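Local structure of putative glycosyl hydrolase (Bacteroides thetaiotaomicron VPI-5482, 3K11) at residues L278-P283 against L336-N341; D294-H299 against K342-A347; F312-Q315 against D321-L324. The protein is a putative glycosyl hydrolase of family 88 whose substrate is not established, probably built around an (alpha/alpha)6 barrel. All coordinates share one frame; numbering follows the deposited sequence.

Contact 1 (L278-P283 against L336-N341); sequences LLDVLP and LAHAIN
His-338 NE2 gives its hydrogen to Asp-280 OD1 in a short bond of 2.6 Å, and this single link between two side chains makes up the contact. The bond is almost straight, 174° at the hydrogen, and the acceptor lies in the plane of the imidazole. OD1 accepts the bond through its syn lone pair, on the side of OD2. Carboxylate and ring planes stand 79° apart. The side chains meet from opposite directions: His-338 reaches across with CG trans to the backbone N (chi1 -171°), while the Asp-280 carboxylate swings over from a CB that does not face the partner helix.

ND1, the other imidazole nitrogen, is hydrogen-bonded to Glu-409 OE2, so the ring is held at both nitrogens between two acids, a setting that would probably favour the protonated form. Lys-342 NZ makes a long, weak ion pair with the same OD1. Replacing Asp-280 by an alanine would probably leave His-338 NE2 without this acceptor and the ring freer to turn about its remaining bond from ND1 to Glu-409, with Trp-344 still packed on it.

The pair lies near the surface, spanning the C-terminal part of helix 265-281 and the last turns of helix 326-342. Helix 400-416 brings Glu-409 to the latter, Trp-344 packs against Asp-280 and His-338, and helix 202-217 lies against Leu-278 and Val-281.

Contact 2 (D294-H299 against K342-A347); sequences DYFRAH and KGWIDA
Arg-297 grips the carbonyl oxygen of Trp-344 side-on, with two nitrogens converging on one acceptor. The bond from Arg-297 NE to Trp-344 O is 3.1 Å long and lies in the carbonyl plane, whereas that from Arg-297 NH2 to the same oxygen, at 2.9 Å, comes in tilted from it. Both are bent, with angles at the hydrogen just under 150°, as sharing one oxygen requires. That oxygen lies close to the guanidinium plane, and a chain extended from CG to NE carries the group out to it.

The preceding residue, Phe-296, fills the apolar half of the contact. Its CG is trans to the backbone N (chi1 179°), which sends the ring toward the loop. The edge of the indole is directed at the face of this phenyl in an offset edge-to-face pair, the planes 82° apart and the centroid of the Trp-344 six-membered ring 5.7 Å from that of Phe-296. The closest atoms are Phe-296 CE2 and Trp-344 CE3, 3.8 Å apart; the same CE2 also meets Ile-345 CG2 at 4.0 Å.

Further out, Lys-342 CB lies over one indole face near its rim, and Leu-279, Met-293 and His-338 pack around the same ring. Gly-343, with positive phi, closes helix 326-342 in a Schellman motif, bringing Trp-344 and Ile-345 against helix 289-304. Asp-346 then N-caps helix 347-362 through Ala-349 N, its OD2 also bonding Ser-256 OG of the second subunit. The whole is a tight helix-loop-helix connection packed on a third helix, consistent with the (alpha/alpha)6 barrel of the six-hairpin glycosidases.

Contact 3 (F312-Q315 against D321-L324); sequences FWHQ and DSYL
His-314 ND1 donates to Ser-322 O, 2.7 Å away, in a bond that is nearly straight at the hydrogen (173°). The oxygen lies in the imidazole plane, although the donor stands tilted from the plane of the carbonyl. Over one face of the same ring sits the Leu-324 CD2 methyl, 3.5 Å from the His-314 ring centroid, in a CH-pi contact displaced toward the rim on the CE1 side. The two side chains run alongside each other, both with CG trans to the carbonyl carbon, and the ring is thus held at its edge by a bond and on a face by a methyl.

Leu-324 also touches Phe-312, whose side chain crosses it at about a right angle: the closest approach, 3.6 Å, is between Phe-312 CB and Leu-324 CB, while the phenyl ring packs on Thr-326, Thr-329 and Ala-360. His-314 and Leu-324 form a non-hydrogen-bonded antiparallel pair in a short, weakly bonded two-stranded beta hairpin, with Trp-313 bonded to Glu-325 through the backbone. On the other side of this pair, Gln-315 N donates to Tyr-323 O at 2.8 Å, nearly in line with the C=O bond.

Tyr-323 CG takes the crowded position between backbone N and carbonyl carbon (chi1 69°), folding the ring back over Gln-315. Gln-315 CB lies above the ring centre, 4.1 Å from the Tyr-323 centroid, and the bend at chi2 lays the amide over the phenol end, the planes only 21° apart. Gln-315 NE2 meanwhile bonds Tyr-387 O, which is likely to fix the amide's rotation. Ser-322 OG comes within 3.4 Å of His-314 CB; it donates to Cys-319 O and accepts from Leu-316 N within the hairpin loop.

How the contacts relate
Contacts 1 and 2 are neighbours, their centres about 9 Å apart, and their segments alternate along the chain. They join where helix 326-342 ends: Trp-344 N lies 2.8 Å from Ala-339 O, probably hydrogen-bonded, and Trp-344 CH2 packs 3.5 Å from Leu-279 CB. Contact 3 is nested in the loop closed by each of the others, yet its centre lies about 26 Å from contact 1 and 23 Å from contact 2; its nearest atoms come to about 4 Å and 8 Å of theirs. Ethanediol, probably from the crystallisation liquor, lies about 3 Å from the Arg-297 side chain (contact 2) and about 4 Å from that of Tyr-323 (contact 3).

Contact 1 (L278-P283 against L336-N341)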
ATOM      1  N   LEU A 278     -15.181   9.494 -25.772  1.00 23.93           N
ATOM      2  CA  LEU A 278     -16.302   8.671 -26.237  1.00 22.22           C
ATOM      3  C   LEU A 278     -17.621   9.151 -25.669  1.00 24.19           C
ATOM      4  O   LEU A 278     -18.593   9.306 -26.397  1.00 23.97           O
ATOM      5  CB  LEU A 278     -16.046   7.198 -25.888  1.00 22.88           C
ATOM      6  CG  LEU A 278     -17.081   6.168 -26.319  1.00 21.54           C
ATOM      7  CD1 LEU A 278     -17.356   6.283 -27.798  1.00 20.69           C
ATOM      8  CD2 LEU A 278     -16.636   4.733 -25.923  1.00 19.61           C
ATOM      9  N   LEU A 279     -17.647   9.430 -24.368  1.00 22.66           N
ATOM     10  CA  LEU A 279     -18.855   9.954 -23.751  1.00 21.70           C
ATOM     11  C   LEU A 279     -19.257  11.376 -24.237  1.00 24.30           C
ATOM     12  O   LEU A 279     -20.443  11.773 -24.184  1.00 24.19           O
ATOM     13  CB  LEU A 279     -18.772   9.830 -22.228  1.00 20.05           C
ATOM     14  CG  LEU A 279     -18.839   8.431 -21.663  1.00 23.50           C
ATOM     15  CD1 LEU A 279     -18.373   8.464 -20.245  1.00 20.57           C
ATOM     16  CD2 LEU A 279     -20.242   7.789 -21.803  1.00 24.12           C
ATOM     17  N   ASP A 280     -18.281  12.139 -24.750  1.00 24.15           N
ATOM     18  CA  ASP A 280     -18.593  13.405 -25.405  1.00 24.44           C
ATOM     19  C   ASP A 280     -19.374  13.195 -26.684  1.00 24.68           C
ATOM     20  O   ASP A 280     -20.086  14.079 -27.124  1.00 24.51           O
ATOM     21  CB  ASP A 280     -17.301  14.148 -25.765  1.00 25.47           C
ATOM     22  CG  ASP A 280     -16.643  14.840 -24.563  1.00 25.02           C
ATOM     23  OD1 ASP A 280     -17.287  15.017 -23.489  1.00 25.78           O
ATOM     24  OD2 ASP A 280     -15.452  15.258 -24.726  1.00 24.60           O
ATOM     25  N   VAL A 281     -19.227  12.037 -27.318  1.00 25.15           N
ATOM     26  CA  VAL A 281     -19.841  11.801 -28.649  1.00 23.57           C
ATOM     27  C   VAL A 281     -21.135  10.984 -28.570  1.00 23.64           C
ATOM     28  O   VAL A 281     -22.102  11.248 -29.287  1.00 22.81           O
ATOM     29  CB  VAL A 281     -18.836  11.095 -29.562  1.00 24.89           C
ATOM     30  CG1 VAL A 281     -19.456  10.721 -30.875  1.00 24.15           C
ATOM     31  CG2 VAL A 281     -17.586  11.986 -29.822  1.00 23.95           C
ATOM     32  N   LEU A 282     -21.169   9.966 -27.714  1.00 22.32           N
ATOM     33  CA  LEU A 282     -22.325   9.085 -27.666  1.00 22.44           C
ATOM     34  C   LEU A 282     -23.597   9.835 -27.327  1.00 24.04           C
ATOM     35  O   LEU A 282     -23.617  10.586 -26.360  1.00 26.20           O
ATOM     36  CB  LEU A 282     -22.195   7.996 -26.582  1.00 21.46           C
ATOM     37  CG  LEU A 282     -21.121   6.925 -26.772  1.00 23.38           C
ATOM     38  CD1 LEU A 282     -21.173   5.928 -25.616  1.00 22.16           C
ATOM     39  CD2 LEU A 282     -21.256   6.217 -28.188  1.00 25.27           C
ATOM     40  N   PRO A 283     -24.672   9.557 -28.064  1.00 27.71           N
ATOM     41  CA  PRO A 283     -26.005  10.023 -27.673  1.00 25.58           C
ATOM     42  C   PRO A 283     -26.292   9.596 -26.263  1.00 25.51           C
ATOM     43  O   PRO A 283     -25.852   8.534 -25.857  1.00 23.83           O
ATOM     44  CB  PRO A 283     -26.924   9.298 -28.650  1.00 26.31           C
ATOM     45  CG  PRO A 283     -26.082   9.079 -29.860  1.00 29.70           C
ATOM     46  CD  PRO A 283     -24.690   8.830 -29.349  1.00 26.46           C
ATOM     47  N   LEU A 336     -11.350  14.739 -14.602  1.00 22.31           N
ATOM     48  CA  LEU A 336     -12.205  14.965 -13.445  1.00 23.09           C
ATOM     49  C   LEU A 336     -12.980  16.258 -13.580  1.00 24.09           C
ATOM     50  O   LEU A 336     -14.210  16.275 -13.373  1.00 25.00           O
ATOM     51  CB  LEU A 336     -11.381  14.927 -12.163  1.00 23.70           C
ATOM     52  CG  LEU A 336     -10.773  13.599 -11.747  1.00 25.56           C
ATOM     53  CD1 LEU A 336      -9.751  13.829 -10.589  1.00 23.76           C
ATOM     54  CD2 LEU A 336     -11.861  12.486 -11.419  1.00 22.74           C
ATOM     55  N   ALA A 337     -12.308  17.342 -13.979  1.00 22.07           N
ATOM     56  CA  ALA A 337     -13.004  18.631 -14.166  1.00 20.02           C
ATOM     57  C   ALA A 337     -14.067  18.488 -15.251  1.00 20.77           C
ATOM     58  O   ALA A 337     -15.187  19.010 -15.113  1.00 21.81           O
ATOM     59  CB  ALA A 337     -12.001  19.717 -14.524  1.00 20.37           C
ATOM     60  N   HIS A 338     -13.718  17.796 -16.339  1.00 23.86           N
ATOM     61  CA  HIS A 338     -14.649  17.607 -17.461  1.00 24.43           C
ATOM     62  C   HIS A 338     -15.913  16.841 -17.026  1.00 23.33           C
ATOM     63  O   HIS A 338     -17.039  17.235 -17.341  1.00 24.97           O
ATOM     64  CB  HIS A 338     -13.963  16.844 -18.577  1.00 24.02           C
ATOM     65  CG  HIS A 338     -14.751  16.792 -19.842  1.00 22.93           C
ATOM     66  ND1 HIS A 338     -15.057  17.935 -20.552  1.00 23.23           N
ATOM     67  CD2 HIS A 338     -15.280  15.751 -20.537  1.00 23.30           C
ATOM     68  CE1 HIS A 338     -15.781  17.601 -21.613  1.00 28.33           C
ATOM     69  NE2 HIS A 338     -15.908  16.283 -21.645  1.00 25.70           N
ATOM     70  N   ALA A 339     -15.684  15.754 -16.286  1.00 21.73           N
ATOM     71  CA  ALA A 339     -16.765  14.883 -15.819  1.00 18.43           C
ATOM     72  C   ALA A 339     -17.674  15.652 -14.852  1.00 23.68           C
ATOM     73  O   ALA A 339     -18.878  15.447 -14.856  1.00 23.61           O
ATOM     74  CB  ALA A 339     -16.207  13.624 -15.131  1.00 20.79           C
ATOM     75  N   ILE A 340     -17.101  16.534 -14.029  1.00 24.68           N
ATOM     76  CA  ILE A 340     -17.928  17.369 -13.158  1.00 21.76           C
ATOM     77  C   ILE A 340     -18.731  18.350 -13.998  1.00 21.55           C
ATOM     78  O   ILE A 340     -19.972  18.482 -13.802  1.00 22.31           O
ATOM     79  CB  ILE A 340     -17.095  18.177 -12.120  1.00 22.91           C
ATOM     80  CG1 ILE A 340     -16.392  17.232 -11.123  1.00 21.08           C
ATOM     81  CG2 ILE A 340     -18.018  19.144 -11.342  1.00 21.75           C
ATOM     82  CD1 ILE A 340     -15.170  17.879 -10.353  1.00 21.99           C
ATOM     83  N   ASN A 341     -18.046  19.008 -14.932  1.00 22.00           N
ATOM     84  CA  ASN A 341     -18.703  19.971 -15.823  1.00 22.20           C
ATOM     85  C   ASN A 341     -19.820  19.322 -16.619  1.00 25.15           C
ATOM     86  O   ASN A 341     -20.851  19.970 -16.868  1.00 23.40           O
ATOM     87  CB  ASN A 341     -17.697  20.609 -16.774  1.00 23.53           C
ATOM     88  CG  ASN A 341     -16.732  21.559 -16.070  1.00 24.17           C
ATOM     89  OD1 ASN A 341     -17.069  22.142 -15.030  1.00 27.54           O
ATOM     90  ND2 ASN A 341     -15.579  21.790 -16.690  1.00 25.25           N
TER

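Contact 2 (D294-H299 against K342-A347)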
ATOM      1  N   ASP A 294     -20.508   3.078 -16.625  1.00 24.41           N
ATOM      2  CA  ASP A 294     -20.108   2.255 -15.490  1.00 24.67           C
ATOM      3  C   ASP A 294     -18.588   2.019 -15.423  1.00 23.69           C
ATOM      4  O   ASP A 294     -18.007   2.105 -14.346  1.00 24.69           O
ATOM      5  CB  ASP A 294     -20.816   0.903 -15.536  1.00 27.17           C
ATOM      6  CG  ASP A 294     -22.306   0.994 -15.188  1.00 35.11           C
ATOM      7  OD1 ASP A 294     -22.791   2.064 -14.742  1.00 33.15           O
ATOM      8  OD2 ASP A 294     -22.990  -0.025 -15.398  1.00 35.24           O
ATOM      9  N   TYR A 295     -17.968   1.706 -16.556  1.00 23.51           N
ATOM     10  CA  TYR A 295     -16.517   1.574 -16.612  1.00 22.77           C
ATOM     11  C   TYR A 295     -15.833   2.859 -16.246  1.00 22.52           C
ATOM     12  O   TYR A 295     -14.858   2.865 -15.474  1.00 23.02           O
ATOM     13  CB  TYR A 295     -16.020   1.143 -17.998  1.00 24.63           C
ATOM     14  CG  TYR A 295     -15.895  -0.344 -18.155  1.00 23.48           C
ATOM     15  CD1 TYR A 295     -15.002  -1.064 -17.392  1.00 25.57           C
ATOM     16  CD2 TYR A 295     -16.654  -1.029 -19.117  1.00 24.89           C
ATOM     17  CE1 TYR A 295     -14.875  -2.423 -17.529  1.00 28.68           C
ATOM     18  CE2 TYR A 295     -16.491  -2.401 -19.278  1.00 27.42           C
ATOM     19  CZ  TYR A 295     -15.610  -3.079 -18.459  1.00 30.29           C
ATOM     20  OH  TYR A 295     -15.461  -4.431 -18.628  1.00 29.09           O
ATOM     21  N   PHE A 296     -16.329   3.970 -16.785  1.00 22.45           N
ATOM     22  CA  PHE A 296     -15.752   5.300 -16.461  1.00 21.63           C
ATOM     23  C   PHE A 296     -15.848   5.617 -14.988  1.00 24.58           C
ATOM     24  O   PHE A 296     -14.854   5.923 -14.325  1.00 23.00           O
ATOM     25  CB  PHE A 296     -16.505   6.398 -17.205  1.00 23.12           C
ATOM     26  CG  PHE A 296     -15.972   7.794 -16.903  1.00 23.60           C
ATOM     27  CD1 PHE A 296     -14.654   8.134 -17.216  1.00 23.45           C
ATOM     28  CD2 PHE A 296     -16.779   8.717 -16.250  1.00 24.96           C
ATOM     29  CE1 PHE A 296     -14.142   9.387 -16.868  1.00 23.06           C
ATOM     30  CE2 PHE A 296     -16.293   9.990 -15.905  1.00 22.07           C
ATOM     31  CZ  PHE A 296     -14.980  10.325 -16.231  1.00 24.10           C
ATOM     32  N   ARG A 297     -17.045   5.481 -14.446  1.00 25.67           N
ATOM     33  CA  ARG A 297     -17.221   5.725 -13.029  1.00 24.52           C
ATOM     34  C   ARG A 297     -16.382   4.835 -12.102  1.00 24.09           C
ATOM     35  O   ARG A 297     -15.871   5.318 -11.080  1.00 25.83           O
ATOM     36  CB  ARG A 297     -18.693   5.677 -12.682  1.00 25.01           C
ATOM     37  CG  ARG A 297     -19.441   6.910 -13.161  1.00 25.92           C
ATOM     38  CD  ARG A 297     -20.875   6.791 -12.798  1.00 32.97           C
ATOM     39  NE  ARG A 297     -21.518   8.055 -13.175  1.00 34.10           N
ATOM     40  CZ  ARG A 297     -22.754   8.171 -13.646  1.00 33.79           C
ATOM     41  NH1 ARG A 297     -23.550   7.097 -13.763  1.00 32.32           N
ATOM     42  NH2 ARG A 297     -23.201   9.372 -14.015  1.00 29.64           N
ATOM     43  N   ALA A 298     -16.235   3.550 -12.424  1.00 23.30           N
ATOM     44  CA  ALA A 298     -15.411   2.645 -11.635  1.00 22.74           C
ATOM     45  C   ALA A 298     -13.939   3.058 -11.704  1.00 23.07           C
ATOM     46  O   ALA A 298     -13.228   2.998 -10.705  1.00 24.29           O
ATOM     47  CB  ALA A 298     -15.564   1.189 -12.095  1.00 22.47           C
ATOM     48  N   HIS A 299     -13.488   3.504 -12.874  1.00 21.76           N
ATOM     49  CA  HIS A 299     -12.106   3.950 -13.041  1.00 21.65           C
ATOM     50  C   HIS A 299     -11.835   5.244 -12.276  1.00 23.13           C
ATOM     51  O   HIS A 299     -10.805   5.407 -11.619  1.00 23.78           O
ATOM     52  CB  HIS A 299     -11.807   4.127 -14.528  1.00 21.97           C
ATOM     53  CG  HIS A 299     -10.350   4.210 -14.851  1.00 24.32           C
ATOM     54  ND1 HIS A 299      -9.889   4.805 -16.006  1.00 22.80           N
ATOM     55  CD2 HIS A 299      -9.252   3.787 -14.171  1.00 23.43           C
ATOM     56  CE1 HIS A 299      -8.566   4.712 -16.040  1.00 24.09           C
ATOM     57  NE2 HIS A 299      -8.151   4.099 -14.944  1.00 25.43           N
ATOM     58  N   LYS A 342     -19.623  18.070 -17.037  1.00 21.84           N
ATOM     59  CA  LYS A 342     -20.633  17.335 -17.824  1.00 23.22           C
ATOM     60  C   LYS A 342     -21.749  16.733 -17.018  1.00 25.45           C
ATOM     61  O   LYS A 342     -22.706  16.260 -17.587  1.00 23.35           O
ATOM     62  CB  LYS A 342     -19.975  16.221 -18.666  1.00 23.12           C
ATOM     63  CG  LYS A 342     -19.037  16.731 -19.704  1.00 22.73           C
ATOM     64  CD  LYS A 342     -19.745  17.326 -20.953  1.00 35.17           C
ATOM     65  CE  LYS A 342     -20.196  16.285 -21.914  1.00 42.18           C
ATOM     66  NZ  LYS A 342     -20.545  16.918 -23.220  1.00 41.14           N
ATOM     67  N   GLY A 343     -21.648  16.744 -15.703  1.00 22.91           N
ATOM     68  CA  GLY A 343     -22.647  16.149 -14.834  1.00 26.68           C
ATOM     69  C   GLY A 343     -22.478  14.656 -14.654  1.00 24.18           C
ATOM     70  O   GLY A 343     -23.406  14.012 -14.197  1.00 23.76           O
ATOM     71  N   TRP A 344     -21.321  14.093 -15.021  1.00 24.42           N
ATOM     72  CA  TRP A 344     -21.084  12.647 -14.907  1.00 24.10           C
ATOM     73  C   TRP A 344     -20.661  12.188 -13.517  1.00 23.73           C
ATOM     74  O   TRP A 344     -20.978  11.072 -13.109  1.00 23.08           O
ATOM     75  CB  TRP A 344     -20.018  12.196 -15.889  1.00 25.27           C
ATOM     76  CG  TRP A 344     -20.306  12.520 -17.298  1.00 22.41           C
ATOM     77  CD1 TRP A 344     -21.494  12.740 -17.882  1.00 27.82           C
ATOM     78  CD2 TRP A 344     -19.328  12.583 -18.343  1.00 21.48           C
ATOM     79  NE1 TRP A 344     -21.324  12.974 -19.230  1.00 22.64           N
ATOM     80  CE2 TRP A 344     -19.992  12.892 -19.523  1.00 28.12           C
ATOM     81  CE3 TRP A 344     -17.947  12.430 -18.370  1.00 24.55           C
ATOM     82  CZ2 TRP A 344     -19.328  13.025 -20.722  1.00 22.86           C
ATOM     83  CZ3 TRP A 344     -17.269  12.580 -19.562  1.00 26.06           C
ATOM     84  CH2 TRP A 344     -17.959  12.901 -20.719  1.00 25.85           C
ATOM     85  N   ILE A 345     -19.959  13.048 -12.787  1.00 25.32           N
ATOM     86  CA  ILE A 345     -19.523  12.756 -11.419  1.00 23.97           C
ATOM     87  C   ILE A 345     -19.779  13.949 -10.524  1.00 23.05           C
ATOM     88  O   ILE A 345     -20.049  15.063 -10.954  1.00 24.27           O
ATOM     89  CB  ILE A 345     -18.012  12.270 -11.384  1.00 23.94           C
ATOM     90  CG1 ILE A 345     -17.029  13.441 -11.614  1.00 22.10           C
ATOM     91  CG2 ILE A 345     -17.778  11.064 -12.326  1.00 24.40           C
ATOM     92  CD1 ILE A 345     -15.516  13.056 -11.623  1.00 23.04           C
ATOM     93  N   ASP A 346     -19.759  13.676  -9.231  1.00 25.62           N
ATOM     94  CA  ASP A 346     -20.156  14.615  -8.219  1.00 23.44           C
ATOM     95  C   ASP A 346     -19.147  15.705  -7.926  1.00 23.19           C
ATOM     96  O   ASP A 346     -17.955  15.451  -7.705  1.00 22.54           O
ATOM     97  CB  ASP A 346     -20.418  13.814  -6.945  1.00 24.73           C
ATOM     98  CG  ASP A 346     -21.107  14.604  -5.893  1.00 29.11           C
ATOM     99  OD1 ASP A 346     -22.358  14.834  -5.996  1.00 26.76           O
ATOM    100  OD2 ASP A 346     -20.386  14.976  -4.947  1.00 23.95           O
ATOM    101  N   ALA A 347     -19.626  16.944  -7.894  1.00 22.49           N
ATOM    102  CA  ALA A 347     -18.742  18.095  -7.675  1.00 21.77           C
ATOM    103  C   ALA A 347     -18.191  18.152  -6.253  1.00 21.84           C
ATOM    104  O   ALA A 347     -17.043  18.545  -6.060  1.00 21.11           O
ATOM    105  CB  ALA A 347     -19.463  19.399  -8.039  1.00 22.89           C
TER

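Contact 3 (F312-Q315 against D321-L324)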
ATOM      1  N   PHE A 312      -0.232  14.923  -6.928  1.00 23.13           N
ATOM      2  CA  PHE A 312       0.177  14.112  -8.065  1.00 23.27           C
ATOM      3  C   PHE A 312      -0.257  12.664  -7.841  1.00 22.64           C
ATOM      4  O   PHE A 312      -0.481  12.221  -6.701  1.00 25.18           O
ATOM      5  CB  PHE A 312       1.701  14.096  -8.180  1.00 24.07           C
ATOM      6  CG  PHE A 312       2.315  15.417  -8.508  1.00 23.16           C
ATOM      7  CD1 PHE A 312       2.395  15.851  -9.829  1.00 24.30           C
ATOM      8  CD2 PHE A 312       2.835  16.230  -7.500  1.00 24.37           C
ATOM      9  CE1 PHE A 312       2.978  17.079 -10.132  1.00 23.59           C
ATOM     10  CE2 PHE A 312       3.439  17.438  -7.796  1.00 23.69           C
ATOM     11  CZ  PHE A 312       3.462  17.889  -9.110  1.00 25.78           C
ATOM     12  N   TRP A 313      -0.271  11.916  -8.933  1.00 22.90           N
ATOM     13  CA  TRP A 313      -0.364  10.476  -8.892  1.00 22.88           C
ATOM     14  C   TRP A 313       1.003   9.841  -9.197  1.00 21.68           C
ATOM     15  O   TRP A 313       1.903  10.465  -9.773  1.00 23.83           O
ATOM     16  CB  TRP A 313      -1.436   9.990  -9.858  1.00 24.90           C
ATOM     17  CG  TRP A 313      -2.837  10.198  -9.406  1.00 23.21           C
ATOM     18  CD1 TRP A 313      -3.649   9.243  -8.828  1.00 23.85           C
ATOM     19  CD2 TRP A 313      -3.621  11.394  -9.469  1.00 23.06           C
ATOM     20  NE1 TRP A 313      -4.884   9.780  -8.543  1.00 23.11           N
ATOM     21  CE2 TRP A 313      -4.892  11.088  -8.927  1.00 23.76           C
ATOM     22  CE3 TRP A 313      -3.386  12.699  -9.919  1.00 21.37           C
ATOM     23  CZ2 TRP A 313      -5.910  12.020  -8.843  1.00 24.43           C
ATOM     24  CZ3 TRP A 313      -4.437  13.627  -9.881  1.00 20.63           C
ATOM     25  CH2 TRP A 313      -5.673  13.281  -9.336  1.00 22.74           C
ATOM     26  N   HIS A 314       1.157   8.605  -8.712  1.00 24.16           N
ATOM     27  CA  HIS A 314       2.374   7.831  -8.840  1.00 23.62           C
ATOM     28  C   HIS A 314       2.472   7.118 -10.209  1.00 23.69           C
ATOM     29  O   HIS A 314       1.463   6.588 -10.732  1.00 24.02           O
ATOM     30  CB  HIS A 314       2.451   6.796  -7.732  1.00 23.73           C
ATOM     31  CG  HIS A 314       2.576   7.363  -6.359  1.00 22.41           C
ATOM     32  ND1 HIS A 314       3.798   7.669  -5.787  1.00 21.57           N
ATOM     33  CD2 HIS A 314       1.632   7.669  -5.431  1.00 23.41           C
ATOM     34  CE1 HIS A 314       3.591   8.137  -4.561  1.00 24.91           C
ATOM     35  NE2 HIS A 314       2.290   8.161  -4.321  1.00 24.59           N
ATOM     36  N   GLN A 315       3.711   7.037 -10.715  1.00 23.09           N
ATOM     37  CA  GLN A 315       4.083   6.408 -12.014  1.00 22.87           C
ATOM     38  C   GLN A 315       3.440   5.033 -12.188  1.00 23.06           C
ATOM     39  O   GLN A 315       2.915   4.714 -13.243  1.00 22.79           O
ATOM     40  CB  GLN A 315       5.600   6.306 -12.077  1.00 22.29           C
ATOM     41  CG  GLN A 315       6.200   5.459 -13.146  1.00 22.47           C
ATOM     42  CD  GLN A 315       6.184   6.047 -14.492  1.00 23.47           C
ATOM     43  OE1 GLN A 315       5.402   6.961 -14.793  1.00 24.65           O
ATOM     44  NE2 GLN A 315       7.044   5.514 -15.358  1.00 22.08           N
ATOM     45  N   ASP A 321       5.643   4.092  -3.643  1.00 24.00           N
ATOM     46  CA  ASP A 321       7.080   4.300  -3.639  1.00 23.85           C
ATOM     47  C   ASP A 321       7.615   4.582  -5.023  1.00 23.54           C
ATOM     48  O   ASP A 321       8.840   4.675  -5.213  1.00 23.47           O
ATOM     49  CB  ASP A 321       7.828   3.139  -2.954  1.00 24.04           C
ATOM     50  CG  ASP A 321       7.624   1.787  -3.625  1.00 28.14           C
ATOM     51  OD1 ASP A 321       6.701   1.679  -4.468  1.00 25.88           O
ATOM     52  OD2 ASP A 321       8.388   0.825  -3.280  1.00 27.29           O
ATOM     53  N   SER A 322       6.738   4.728  -6.002  1.00 24.38           N
ATOM     54  CA  SER A 322       7.157   5.073  -7.350  1.00 24.93           C
ATOM     55  C   SER A 322       7.008   6.601  -7.524  1.00 27.66           C
ATOM     56  O   SER A 322       6.251   7.251  -6.818  1.00 23.90           O
ATOM     57  CB  SER A 322       6.379   4.338  -8.437  1.00 25.38           C
ATOM     58  OG  SER A 322       4.998   4.633  -8.454  1.00 23.43           O
ATOM     59  N   TYR A 323       7.747   7.165  -8.459  1.00 23.83           N
ATOM     60  CA  TYR A 323       7.771   8.631  -8.529  1.00 25.36           C
ATOM     61  C   TYR A 323       6.465   9.270  -8.913  1.00 24.54           C
ATOM     62  O   TYR A 323       5.661   8.668  -9.617  1.00 24.43           O
ATOM     63  CB  TYR A 323       8.902   9.113  -9.435  1.00 24.35           C
ATOM     64  CG  TYR A 323       8.839   8.883 -10.904  1.00 21.97           C
ATOM     65  CD1 TYR A 323       8.129   9.748 -11.723  1.00 23.96           C
ATOM     66  CD2 TYR A 323       9.601   7.899 -11.518  1.00 26.80           C
ATOM     67  CE1 TYR A 323       8.144   9.607 -13.075  1.00 23.17           C
ATOM     68  CE2 TYR A 323       9.587   7.735 -12.898  1.00 24.36           C
ATOM     69  CZ  TYR A 323       8.875   8.602 -13.674  1.00 25.91           C
ATOM     70  OH  TYR A 323       8.913   8.508 -15.053  1.00 24.64           O
ATOM     71  N   LEU A 324       6.288  10.530  -8.487  1.00 26.45           N
ATOM     72  CA  LEU A 324       5.117  11.316  -8.830  1.00 24.41           C
ATOM     73  C   LEU A 324       5.304  11.857 -10.243  1.00 24.77           C
ATOM     74  O   LEU A 324       6.285  12.544 -10.524  1.00 24.16           O
ATOM     75  CB  LEU A 324       4.947  12.462  -7.844  1.00 23.54           C
ATOM     76  CG  LEU A 324       4.710  12.030  -6.378  1.00 24.33           C
ATOM     77  CD1 LEU A 324       4.627  13.243  -5.398  1.00 28.51           C
ATOM     78  CD2 LEU A 324       3.449  11.122  -6.282  1.00 22.04           C
TER